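Local structure of 2-keto-3-deoxygluconate kinase (Thermotoga maritima, 2AFB) at residues A[266-277]-A[308-319]. The protein probably phosphorylates 2-keto-3-deoxygluconate as a sugar kinase of the pfkB family, within the ribokinase clan. Sequence-based numbering, arbitrary orientation.
Sequences VMVFENGQPHFS and SQKKAEFAAAAS
S308, at the start of helix 308-322, meets both H275 and E270 of the hairpin 266-277. Its CB sits over one face of the H275 imidazole, 3.5 Å from the ring centroid, in a CH-pi contact. Its OG donates to E270 OE2 at 2.6 Å, on the anti lone pair of that oxygen. The second carboxylate oxygen, E270 OE1, takes K311 NZ on its syn lone pair at 3.1 Å, a salt bridge. The carboxylate is thus gripped at both oxygens. T248 also bonds OE1, and S302 takes K311 NZ. A water joins S308 OG to N271 OD1.

The H275 ring is fixed at its edge. H275 ND1 donates to V268 O, which lies in the ring plane, and Q309 OE1 lies at the edge, 3.3 Å from H275 CD2. The Q309 amide plane is turned 61° from the ring. A bend at chi2 (59°) folds the Q309 chain back, so that NE2 reaches F276 O at 2.9 Å from above the carbonyl plane. NE2 also donates to E313 OE2, and E313 OE1 accepts from N278 N.

S277 packs against the next helical turns. Its CB is 3.2 Å from A316 CB, an unusually short contact whose exact value is doubtful, and its OG accepts from V266 N. Beside it, V266 CG2 touches A316 CB at 3.7 Å, and V268 CG2 lies on A312.

The small alanines let the helix lie close over the strands, roughly antiparallel to strand 266-270 (153°). Strands 261-270 and 273-283 form one margin of the central sheet, and helix 230-244 packs on the other face, beneath F269. This is the alpha/beta/alpha layering of the ribokinase-like fold.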
loop_
_atom_site.group_PDB
_atom_site.type_symbol
_atom_site.label_atom_id
_atom_site.label_comp_id
_atom_site.label_asym_id
_atom_site.label_seq_id
_atom_site.Cartn_x
_atom_site.Cartn_y
_atom_site.Cartn_z
ATOM N N VAL A 266 -6.550 -20.417 30.293
ATOM C CA VAL A 266 -7.815 -20.021 30.954
ATOM C C VAL A 266 -8.238 -21.034 31.960
ATOM O O VAL A 266 -7.684 -22.146 32.001
ATOM C CB VAL A 266 -8.987 -19.808 29.948
ATOM C CG1 VAL A 266 -8.559 -18.813 28.855
ATOM C CG2 VAL A 266 -9.489 -21.205 29.340
HETATM N N MSE A 267 -9.179 -20.620 32.815
HETATM C CA MSE A 267 -9.795 -21.522 33.732
HETATM C C MSE A 267 -11.290 -21.405 33.617
HETATM O O MSE A 267 -11.820 -20.308 33.573
HETATM C CB MSE A 267 -9.393 -21.209 35.162
HETATM C CG MSE A 267 -9.936 -22.214 36.168
HETATM SE SE MSE A 267 -10.179 -21.395 37.983
HETATM C CE MSE A 267 -11.513 -20.002 37.516
ATOM N N VAL A 268 -11.967 -22.540 33.640
ATOM C CA VAL A 268 -13.414 -22.548 33.740
ATOM C C VAL A 268 -13.744 -23.213 35.031
ATOM O O VAL A 268 -13.316 -24.329 35.283
ATOM C CB VAL A 268 -14.047 -23.278 32.536
ATOM C CG1 VAL A 268 -15.503 -23.627 32.781
ATOM C CG2 VAL A 268 -13.892 -22.412 31.289
ATOM N N PHE A 269 -14.537 -22.542 35.858
ATOM C CA PHE A 269 -14.972 -23.126 37.150
ATOM C C PHE A 269 -16.475 -23.355 37.126
ATOM O O PHE A 269 -17.240 -22.415 36.983
ATOM C CB PHE A 269 -14.606 -22.185 38.299
ATOM C CG PHE A 269 -14.938 -22.712 39.685
ATOM C CD1 PHE A 269 -16.179 -22.482 40.253
ATOM C CD2 PHE A 269 -13.979 -23.384 40.431
ATOM C CE1 PHE A 269 -16.465 -22.936 41.561
ATOM C CE2 PHE A 269 -14.243 -23.854 41.705
ATOM C CZ PHE A 269 -15.508 -23.655 42.263
ATOM N N GLU A 270 -16.890 -24.609 37.227
ATOM C CA GLU A 270 -18.305 -24.938 37.319
ATOM C C GLU A 270 -18.466 -26.265 38.046
ATOM O O GLU A 270 -17.499 -27.013 38.193
ATOM C CB GLU A 270 -19.035 -24.866 35.953
ATOM C CG GLU A 270 -18.440 -25.636 34.822
ATOM C CD GLU A 270 -19.121 -25.384 33.426
ATOM O OE1 GLU A 270 -19.576 -24.254 33.105
ATOM O OE2 GLU A 270 -19.170 -26.343 32.623
ATOM N N ASN A 271 -19.677 -26.504 38.536
ATOM C CA ASN A 271 -20.012 -27.637 39.410
ATOM C C ASN A 271 -19.016 -27.808 40.540
ATOM O O ASN A 271 -18.648 -28.924 40.879
ATOM C CB ASN A 271 -20.142 -28.951 38.617
ATOM C CG ASN A 271 -21.066 -28.815 37.392
ATOM O OD1 ASN A 271 -20.636 -28.977 36.236
ATOM N ND2 ASN A 271 -22.328 -28.484 37.644
ATOM N N GLY A 272 -18.570 -26.686 41.096
ATOM C CA GLY A 272 -17.657 -26.676 42.234
ATOM C C GLY A 272 -16.209 -26.965 41.930
ATOM O O GLY A 272 -15.415 -27.150 42.862
ATOM N N GLN A 273 -15.837 -26.960 40.646
ATOM C CA GLN A 273 -14.526 -27.494 40.256
ATOM C C GLN A 273 -13.831 -26.685 39.214
ATOM O O GLN A 273 -14.441 -26.278 38.215
ATOM C CB GLN A 273 -14.641 -28.929 39.747
ATOM C CG GLN A 273 -15.221 -29.912 40.759
ATOM C CD GLN A 273 -14.299 -30.160 41.956
ATOM O OE1 GLN A 273 -13.067 -30.208 41.819
ATOM N NE2 GLN A 273 -14.897 -30.328 43.136
ATOM N N PRO A 274 -12.524 -26.486 39.407
ATOM C CA PRO A 274 -11.777 -25.737 38.397
ATOM C C PRO A 274 -11.281 -26.668 37.287
ATOM O O PRO A 274 -11.076 -27.844 37.514
ATOM C CB PRO A 274 -10.604 -25.162 39.189
ATOM C CG PRO A 274 -10.314 -26.244 40.250
ATOM C CD PRO A 274 -11.650 -26.961 40.493
ATOM N N HIS A 275 -11.116 -26.086 36.099
ATOM C CA HIS A 275 -10.663 -26.755 34.899
ATOM C C HIS A 275 -9.718 -25.823 34.180
ATOM O O HIS A 275 -10.170 -24.815 33.659
ATOM C CB HIS A 275 -11.872 -27.043 34.005
ATOM C CG HIS A 275 -12.843 -27.965 34.637
ATOM N ND1 HIS A 275 -13.928 -27.510 35.361
ATOM C CD2 HIS A 275 -12.838 -29.320 34.759
ATOM C CE1 HIS A 275 -14.576 -28.551 35.863
ATOM N NE2 HIS A 275 -13.939 -29.658 35.511
ATOM N N PHE A 276 -8.426 -26.164 34.148
ATOM C CA PHE A 276 -7.398 -25.358 33.500
ATOM C C PHE A 276 -7.091 -25.882 32.109
ATOM O O PHE A 276 -6.969 -27.081 31.930
ATOM C CB PHE A 276 -6.123 -25.311 34.353
ATOM C CG PHE A 276 -6.351 -24.684 35.709
ATOM C CD1 PHE A 276 -6.271 -23.299 35.880
ATOM C CD2 PHE A 276 -6.718 -25.468 36.797
ATOM C CE1 PHE A 276 -6.514 -22.723 37.135
ATOM C CE2 PHE A 276 -6.977 -24.891 38.037
ATOM C CZ PHE A 276 -6.872 -23.531 38.204
ATOM N N SER A 277 -7.036 -24.965 31.121
ATOM C CA SER A 277 -6.666 -25.317 29.759
ATOM C C SER A 277 -5.170 -25.544 29.631
ATOM O O SER A 277 -4.398 -25.262 30.524
ATOM C CB SER A 277 -7.036 -24.190 28.798
ATOM O OG SER A 277 -6.249 -23.009 29.012
ATOM N N SER A 308 -17.076 -29.402 31.024
ATOM C CA SER A 308 -16.348 -28.292 31.611
ATOM C C SER A 308 -14.907 -28.217 31.163
ATOM O O SER A 308 -14.417 -27.135 30.864
ATOM C CB SER A 308 -16.400 -28.384 33.130
ATOM O OG SER A 308 -17.728 -28.263 33.577
ATOM N N GLN A 309 -14.243 -29.365 31.075
ATOM C CA GLN A 309 -12.870 -29.374 30.583
ATOM C C GLN A 309 -12.834 -28.922 29.122
ATOM O O GLN A 309 -12.001 -28.076 28.740
ATOM C CB GLN A 309 -12.184 -30.741 30.777
ATOM C CG GLN A 309 -10.663 -30.698 30.622
ATOM C CD GLN A 309 -9.958 -29.727 31.622
ATOM O OE1 GLN A 309 -10.243 -29.744 32.812
ATOM N NE2 GLN A 309 -9.046 -28.889 31.110
ATOM N N LYS A 310 -13.763 -29.424 28.316
ATOM C CA LYS A 310 -13.787 -29.048 26.914
ATOM C C LYS A 310 -14.110 -27.594 26.743
ATOM O O LYS A 310 -13.592 -26.942 25.839
ATOM C CB LYS A 310 -14.731 -29.938 26.077
ATOM C CG LYS A 310 -14.953 -29.382 24.675
ATOM C CD LYS A 310 -15.810 -30.253 23.816
ATOM C CE LYS A 310 -15.353 -30.249 22.333
ATOM N NZ LYS A 310 -15.938 -29.221 21.542
ATOM N N LYS A 311 -14.948 -27.042 27.607
ATOM C CA LYS A 311 -15.187 -25.606 27.565
ATOM C C LYS A 311 -13.896 -24.807 27.736
ATOM O O LYS A 311 -13.729 -23.762 27.125
ATOM C CB LYS A 311 -16.111 -25.142 28.693
ATOM C CG LYS A 311 -17.547 -25.321 28.432
ATOM C CD LYS A 311 -18.391 -24.717 29.552
ATOM C CE LYS A 311 -19.729 -25.440 29.635
ATOM N NZ LYS A 311 -20.739 -24.570 30.242
ATOM N N ALA A 312 -13.034 -25.266 28.635
ATOM C CA ALA A 312 -11.789 -24.569 28.902
ATOM C C ALA A 312 -10.845 -24.715 27.729
ATOM O O ALA A 312 -10.260 -23.728 27.312
ATOM C CB ALA A 312 -11.116 -25.070 30.180
ATOM N N GLU A 313 -10.705 -25.919 27.187
ATOM C CA GLU A 313 -9.733 -26.137 26.118
ATOM C C GLU A 313 -10.156 -25.405 24.857
ATOM O O GLU A 313 -9.326 -24.746 24.220
ATOM C CB GLU A 313 -9.536 -27.624 25.790
ATOM C CG GLU A 313 -8.966 -28.480 26.891
ATOM C CD GLU A 313 -7.581 -28.048 27.430
ATOM O OE1 GLU A 313 -6.860 -27.179 26.832
ATOM O OE2 GLU A 313 -7.210 -28.629 28.478
ATOM N N PHE A 314 -11.442 -25.515 24.509
ATOM C CA PHE A 314 -11.990 -24.875 23.325
ATOM C C PHE A 314 -11.837 -23.351 23.431
ATOM O O PHE A 314 -11.380 -22.681 22.496
ATOM C CB PHE A 314 -13.465 -25.225 23.173
ATOM C CG PHE A 314 -14.083 -24.723 21.902
ATOM C CD1 PHE A 314 -14.095 -25.532 20.753
ATOM C CD2 PHE A 314 -14.714 -23.483 21.864
ATOM C CE1 PHE A 314 -14.675 -25.071 19.596
ATOM C CE2 PHE A 314 -15.282 -23.028 20.701
ATOM C CZ PHE A 314 -15.281 -23.829 19.576
ATOM N N ALA A 315 -12.238 -22.786 24.562
ATOM C CA ALA A 315 -12.128 -21.328 24.722
ATOM C C ALA A 315 -10.681 -20.816 24.811
ATOM O O ALA A 315 -10.379 -19.754 24.302
ATOM C CB ALA A 315 -12.920 -20.865 25.908
ATOM N N ALA A 316 -9.801 -21.533 25.489
ATOM C CA ALA A 316 -8.349 -21.212 25.414
ATOM C C ALA A 316 -7.838 -21.266 23.962
ATOM O O ALA A 316 -7.180 -20.339 23.483
ATOM C CB ALA A 316 -7.539 -22.170 26.313
ATOM N N ALA A 317 -8.138 -22.345 23.256
ATOM C CA ALA A 317 -7.738 -22.468 21.849
ATOM C C ALA A 317 -8.182 -21.278 20.965
ATOM O O ALA A 317 -7.383 -20.702 20.205
ATOM C CB ALA A 317 -8.227 -23.768 21.288
ATOM N N ALA A 318 -9.434 -20.918 21.091
ATOM C CA ALA A 318 -10.064 -19.842 20.303
ATOM C C ALA A 318 -9.475 -18.485 20.563
ATOM O O ALA A 318 -9.230 -17.734 19.639
ATOM C CB ALA A 318 -11.575 -19.788 20.556
ATOM N N SER A 319 -9.254 -18.187 21.820
ATOM C CA SER A 319 -8.737 -16.927 22.235
ATOM C C SER A 319 -7.225 -16.846 22.002
ATOM O O SER A 319 -6.744 -15.804 21.637
ATOM C CB SER A 319 -9.143 -16.604 23.698
ATOM O OG SER A 319 -8.656 -17.567 24.612
HETATM O O HOH W 1 -18.027 -29.834 35.813
HETATM O O HOH W 2 -7.840 -29.034 34.735
#